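Local coordinates for protein nucleoside-diphosphate-sugar epimerase (Pseudomonas aeruginosa, PDB 2X4G) that probably acts as an NAD(P)-dependent epimerase or dehydrogenase on nucleotide-sugar or related substrates, at residues A[198-203]-A[337-341]; A[24-29]-A[219-223]. Numbering follows the deposited sequence.

The two contacts lie about 21 Å apart between centres and share no element. Contact 2 is buried near the middle of the chain, where helix 24-35, the first helix of the Rossmann fold, crosses the start of helix 219-232; alanines and a glycine meet two leucines and a histidine, and a water bridges two carbonyls. Contact 1 is partly buried and peripheral, its centre about 22 Å from the centre of the chain. There an asparagine side chain bonds to backbone, and the ring of Phe340 packs on Ile198 and Thr199. Contact 2 thus joins two helices of the core, whereas contact 1 joins the last modelled residues to a peripheral helix, 196-202.

Contact 1. Residues A[198-203]-A[337-341]; sequences ITAIGN and NGYFN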
loop_
_atom_site.group_PDB
_atom_site.type_symbol
_atom_site.label_atom_id
_atom_site.label_comp_id
_atom_site.label_asym_id
_atom_site.label_seq_id
_atom_site.Cartn_x
_atom_site.Cartn_y
_atom_site.Cartn_z
ATOM N N ILE A 198 -13.798 14.305 8.684
ATOM C CA ILE A 198 -14.818 15.314 8.492
ATOM C C ILE A 198 -14.873 15.699 7.045
ATOM O O ILE A 198 -15.937 15.744 6.469
ATOM C CB ILE A 198 -14.568 16.550 9.368
ATOM C CG1 ILE A 198 -14.875 16.222 10.832
ATOM C CG2 ILE A 198 -15.406 17.699 8.885
ATOM C CD1 ILE A 198 -14.187 17.132 11.809
ATOM N N THR A 199 -13.721 15.943 6.440
ATOM C CA THR A 199 -13.705 16.335 5.030
ATOM C C THR A 199 -14.022 15.163 4.090
ATOM O O THR A 199 -14.685 15.361 3.076
ATOM C CB THR A 199 -12.402 17.051 4.631
ATOM O OG1 THR A 199 -11.289 16.159 4.738
ATOM C CG2 THR A 199 -12.174 18.260 5.532
ATOM N N ALA A 200 -13.586 13.949 4.420
ATOM C CA ALA A 200 -13.894 12.800 3.571
ATOM C C ALA A 200 -15.408 12.645 3.483
ATOM O O ALA A 200 -15.989 12.618 2.384
ATOM C CB ALA A 200 -13.254 11.542 4.102
ATOM N N ILE A 201 -16.051 12.583 4.644
ATOM C CA ILE A 201 -17.503 12.515 4.702
ATOM C C ILE A 201 -18.136 13.668 3.906
ATOM O O ILE A 201 -18.869 13.431 2.958
ATOM C CB ILE A 201 -17.985 12.527 6.152
ATOM C CG1 ILE A 201 -17.642 11.189 6.816
ATOM C CG2 ILE A 201 -19.478 12.758 6.214
ATOM C CD1 ILE A 201 -17.986 11.120 8.264
ATOM N N GLY A 202 -17.818 14.908 4.271
ATOM C CA GLY A 202 -18.364 16.095 3.606
ATOM C C GLY A 202 -18.231 16.100 2.092
ATOM O O GLY A 202 -19.129 16.565 1.389
ATOM N N ASN A 203 -17.122 15.570 1.584
ATOM C CA ASN A 203 -16.863 15.551 0.145
ATOM C C ASN A 203 -17.362 14.286 -0.541
ATOM O O ASN A 203 -16.911 13.984 -1.635
ATOM C CB ASN A 203 -15.356 15.678 -0.134
ATOM C CG ASN A 203 -14.804 17.059 0.176
ATOM O OD1 ASN A 203 -15.488 18.075 0.027
ATOM N ND2 ASN A 203 -13.544 17.103 0.591
ATOM N N ASN A 337 -12.022 27.898 4.861
ATOM C CA ASN A 337 -10.781 27.718 4.134
ATOM C C ASN A 337 -10.928 26.817 2.920
ATOM O O ASN A 337 -9.952 26.471 2.288
ATOM C CB ASN A 337 -9.704 27.241 5.092
ATOM C CG ASN A 337 -9.464 28.238 6.216
ATOM O OD1 ASN A 337 -9.837 28.011 7.363
ATOM N ND2 ASN A 337 -8.871 29.372 5.876
ATOM N N GLY A 338 -12.153 26.477 2.559
ATOM C CA GLY A 338 -12.406 25.841 1.287
ATOM C C GLY A 338 -11.935 24.408 1.170
ATOM O O GLY A 338 -11.542 23.992 0.080
ATOM N N TYR A 339 -11.975 23.651 2.269
ATOM C CA TYR A 339 -11.690 22.209 2.226
ATOM C C TYR A 339 -12.898 21.416 1.733
ATOM O O TYR A 339 -12.749 20.260 1.373
ATOM C CB TYR A 339 -11.264 21.659 3.595
ATOM C CG TYR A 339 -9.889 22.071 4.055
ATOM C CD1 TYR A 339 -9.638 23.361 4.513
ATOM C CD2 TYR A 339 -8.842 21.181 4.040
ATOM C CE1 TYR A 339 -8.374 23.750 4.933
ATOM C CE2 TYR A 339 -7.569 21.555 4.466
ATOM C CZ TYR A 339 -7.341 22.832 4.911
ATOM O OH TYR A 339 -6.078 23.190 5.326
ATOM N N PHE A 340 -14.090 22.009 1.735
ATOM C CA PHE A 340 -15.271 21.340 1.152
ATOM C C PHE A 340 -15.532 21.838 -0.241
ATOM O O PHE A 340 -15.645 23.047 -0.465
ATOM C CB PHE A 340 -16.554 21.582 1.956
ATOM C CG PHE A 340 -16.488 21.074 3.356
ATOM C CD1 PHE A 340 -16.222 19.751 3.604
ATOM C CD2 PHE A 340 -16.692 21.922 4.421
ATOM C CE1 PHE A 340 -16.153 19.299 4.885
ATOM C CE2 PHE A 340 -16.605 21.470 5.697
ATOM C CZ PHE A 340 -16.337 20.165 5.931
ATOM N N ASN A 341 -15.697 20.892 -1.158
ATOM C CA ASN A 341 -16.027 21.186 -2.542
ATOM C C ASN A 341 -17.479 21.593 -2.667
ATOM O O ASN A 341 -17.886 22.043 -3.729
ATOM C CB ASN A 341 -15.756 19.947 -3.391
ATOM C CG ASN A 341 -14.415 19.287 -3.051
ATOM O OD1 ASN A 341 -13.597 19.845 -2.304
ATOM N ND2 ASN A 341 -14.188 18.100 -3.597
#
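The Asn203 carboxamide, just past the end of helix 196-202, holds the C-terminal backbone through both of its polar atoms: Asn341 N donates to Asn203 OD1 at 3.1 Å with a nearly straight geometry, and Asn203 ND2 makes a weak hydrogen bond to Tyr339 O at 3.3 Å. These two side-chain-to-backbone hydrogen bonds flank Phe340, whose ring comes up against helix 196-202. Phe340 CE1 lies 3.8 Å from Thr199 CA and 4.1 Å from Gly202 CA. A side chain at Gly202 would collide with the ring, so the glycine makes the close approach possible. Phe340 CZ reaches Ile198 CG2 at 4.0 Å, while Thr199 CG2 packs against Tyr339 CB at the same distance. Phe334 and Leu259 border the Phe340 side chain as well, extending the apolar patch to helices 323-336 and 248-259. Gly338, with positive phi, is the C-prime residue of the Schellman motif that ends helix 323-336. The helices joined here are consistent with the smaller C-terminal lobe of extended short-chain dehydrogenase/epimerase proteins.

Contact 2. Residues A[24-29]-A[219-223]; sequences LLGHHA and AAEAG
This is a buried helix-helix crossing in the Rossmann-type core, between the first helix of the fold, 24-35, and the first turn of helix 219-232. Helix 24-35 follows strand 15-19, and Gly26 closes a GxxGxxG sequence, consistent with the glycine-rich dinucleotide-binding motif of this family. Both segments are helical throughout; the axes of these short segments approach to 7.8 Å, with N-to-C directions 63° apart (signed crossing angle -63°). The closest CA pair is Ala29 with Gly223, 4.0 Å apart. Gly223 CA lies 3.7 Å from His28 O and 3.8 Å from Ala29 N, and a CB on Gly223 would clash with His28 O, so the absence of a side chain lets the two backbones come into contact. From the same turn, the side chain of His28 (chi1 -74°, m; chi2 -81°) points toward helix 219-232. Ala219 CB sits over one ring face, 3.6 Å from the centroid, in a CH-pi contact, and His28 ND1 lies 3.4 Å from Ala220 CA. His28 NE2 is hydrogen-bonded to Glu187 O, outside the two segments. Leu24 and Leu25, both tp, complete the apolar surface: Leu24 CD1 meets Ala219 CB at 4.0 Å and Leu25 CD1 meets Ala222 CB at 3.6 Å. One water donates to His28 O (2.7 Å) and Ala220 O (2.9 Å). Without direct hydrogen bonds, association rests on apolar fit, the CH-pi contact and this water bridge.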
loop_
_atom_site.group_PDB
_atom_site.type_symbol
_atom_site.label_atom_id
_atom_site.label_comp_id
_atom_site.label_asym_id
_atom_site.label_seq_id
_atom_site.Cartn_x
_atom_site.Cartn_y
_atom_site.Cartn_z
ATOM N N LEU A 24 -1.826 20.753 14.472
ATOM C CA LEU A 24 -3.101 20.993 15.143
ATOM C C LEU A 24 -2.933 21.037 16.642
ATOM O O LEU A 24 -3.376 21.969 17.299
ATOM C CB LEU A 24 -4.124 19.905 14.785
ATOM C CG LEU A 24 -5.499 19.961 15.482
ATOM C CD1 LEU A 24 -6.143 21.341 15.350
ATOM C CD2 LEU A 24 -6.410 18.859 14.947
ATOM N N LEU A 25 -2.304 20.017 17.195
ATOM C CA LEU A 25 -2.238 19.918 18.635
ATOM C C LEU A 25 -1.220 20.930 19.219
ATOM O O LEU A 25 -1.462 21.532 20.245
ATOM C CB LEU A 25 -1.946 18.479 19.051
ATOM C CG LEU A 25 -1.901 18.257 20.563
ATOM C CD1 LEU A 25 -3.246 18.638 21.227
ATOM C CD2 LEU A 25 -1.434 16.816 20.914
ATOM N N GLY A 26 -0.097 21.151 18.555
ATOM C CA GLY A 26 0.854 22.177 19.005
ATOM C C GLY A 26 0.297 23.602 18.997
ATOM O O GLY A 26 0.616 24.402 19.869
ATOM N N HIS A 27 -0.531 23.932 18.007
ATOM C CA HIS A 27 -1.027 25.287 17.847
ATOM C C HIS A 27 -1.887 25.585 19.049
ATOM O O HIS A 27 -1.841 26.679 19.613
ATOM C CB HIS A 27 -1.816 25.374 16.552
ATOM C CG HIS A 27 -2.224 26.758 16.157
ATOM N ND1 HIS A 27 -2.680 27.051 14.891
ATOM C CD2 HIS A 27 -2.270 27.919 16.850
ATOM C CE1 HIS A 27 -2.984 28.333 14.819
ATOM N NE2 HIS A 27 -2.753 28.882 15.995
ATOM N N HIS A 28 -2.661 24.585 19.451
ATOM C CA HIS A 28 -3.567 24.702 20.609
ATOM C C HIS A 28 -2.785 24.632 21.942
ATOM O O HIS A 28 -3.191 25.243 22.921
ATOM C CB HIS A 28 -4.669 23.632 20.555
ATOM C CG HIS A 28 -5.737 23.894 19.529
ATOM N ND1 HIS A 28 -6.795 24.756 19.747
ATOM C CD2 HIS A 28 -5.937 23.367 18.294
ATOM C CE1 HIS A 28 -7.578 24.769 18.682
ATOM N NE2 HIS A 28 -7.082 23.931 17.786
ATOM N N ALA A 29 -1.657 23.935 22.006
ATOM C CA ALA A 29 -0.811 24.062 23.204
ATOM C C ALA A 29 -0.334 25.510 23.294
ATOM O O ALA A 29 -0.451 26.137 24.335
ATOM C CB ALA A 29 0.354 23.124 23.168
ATOM N N ALA A 219 -9.832 19.926 20.248
ATOM C CA ALA A 219 -8.481 20.399 20.090
ATOM C C ALA A 219 -8.138 21.446 21.146
ATOM O O ALA A 219 -7.076 21.375 21.772
ATOM C CB ALA A 219 -8.279 20.962 18.702
ATOM N N ALA A 220 -9.028 22.418 21.327
ATOM C CA ALA A 220 -8.767 23.524 22.254
ATOM C C ALA A 220 -8.469 22.966 23.631
ATOM O O ALA A 220 -7.528 23.393 24.273
ATOM C CB ALA A 220 -9.957 24.521 22.309
ATOM N N GLU A 221 -9.248 21.985 24.061
ATOM C CA GLU A 221 -9.059 21.382 25.371
ATOM C C GLU A 221 -7.769 20.592 25.438
ATOM O O GLU A 221 -7.024 20.735 26.412
ATOM C CB GLU A 221 -10.233 20.468 25.777
ATOM C CG GLU A 221 -11.582 21.056 25.491
ATOM C CD GLU A 221 -12.566 20.929 26.624
ATOM O OE1 GLU A 221 -12.497 21.768 27.542
ATOM O OE2 GLU A 221 -13.437 20.036 26.569
ATOM N N ALA A 222 -7.508 19.755 24.433
ATOM C CA ALA A 222 -6.316 18.888 24.458
ATOM C C ALA A 222 -5.057 19.738 24.675
ATOM O O ALA A 222 -4.173 19.368 25.426
ATOM C CB ALA A 222 -6.221 18.050 23.200
ATOM N N GLY A 223 -5.018 20.906 24.051
ATOM C CA GLY A 223 -3.964 21.891 24.311
ATOM C C GLY A 223 -3.857 22.340 25.759
ATOM O O GLY A 223 -2.765 22.523 26.274
HETATM O O HOH W 1 -5.781 25.659 23.718
#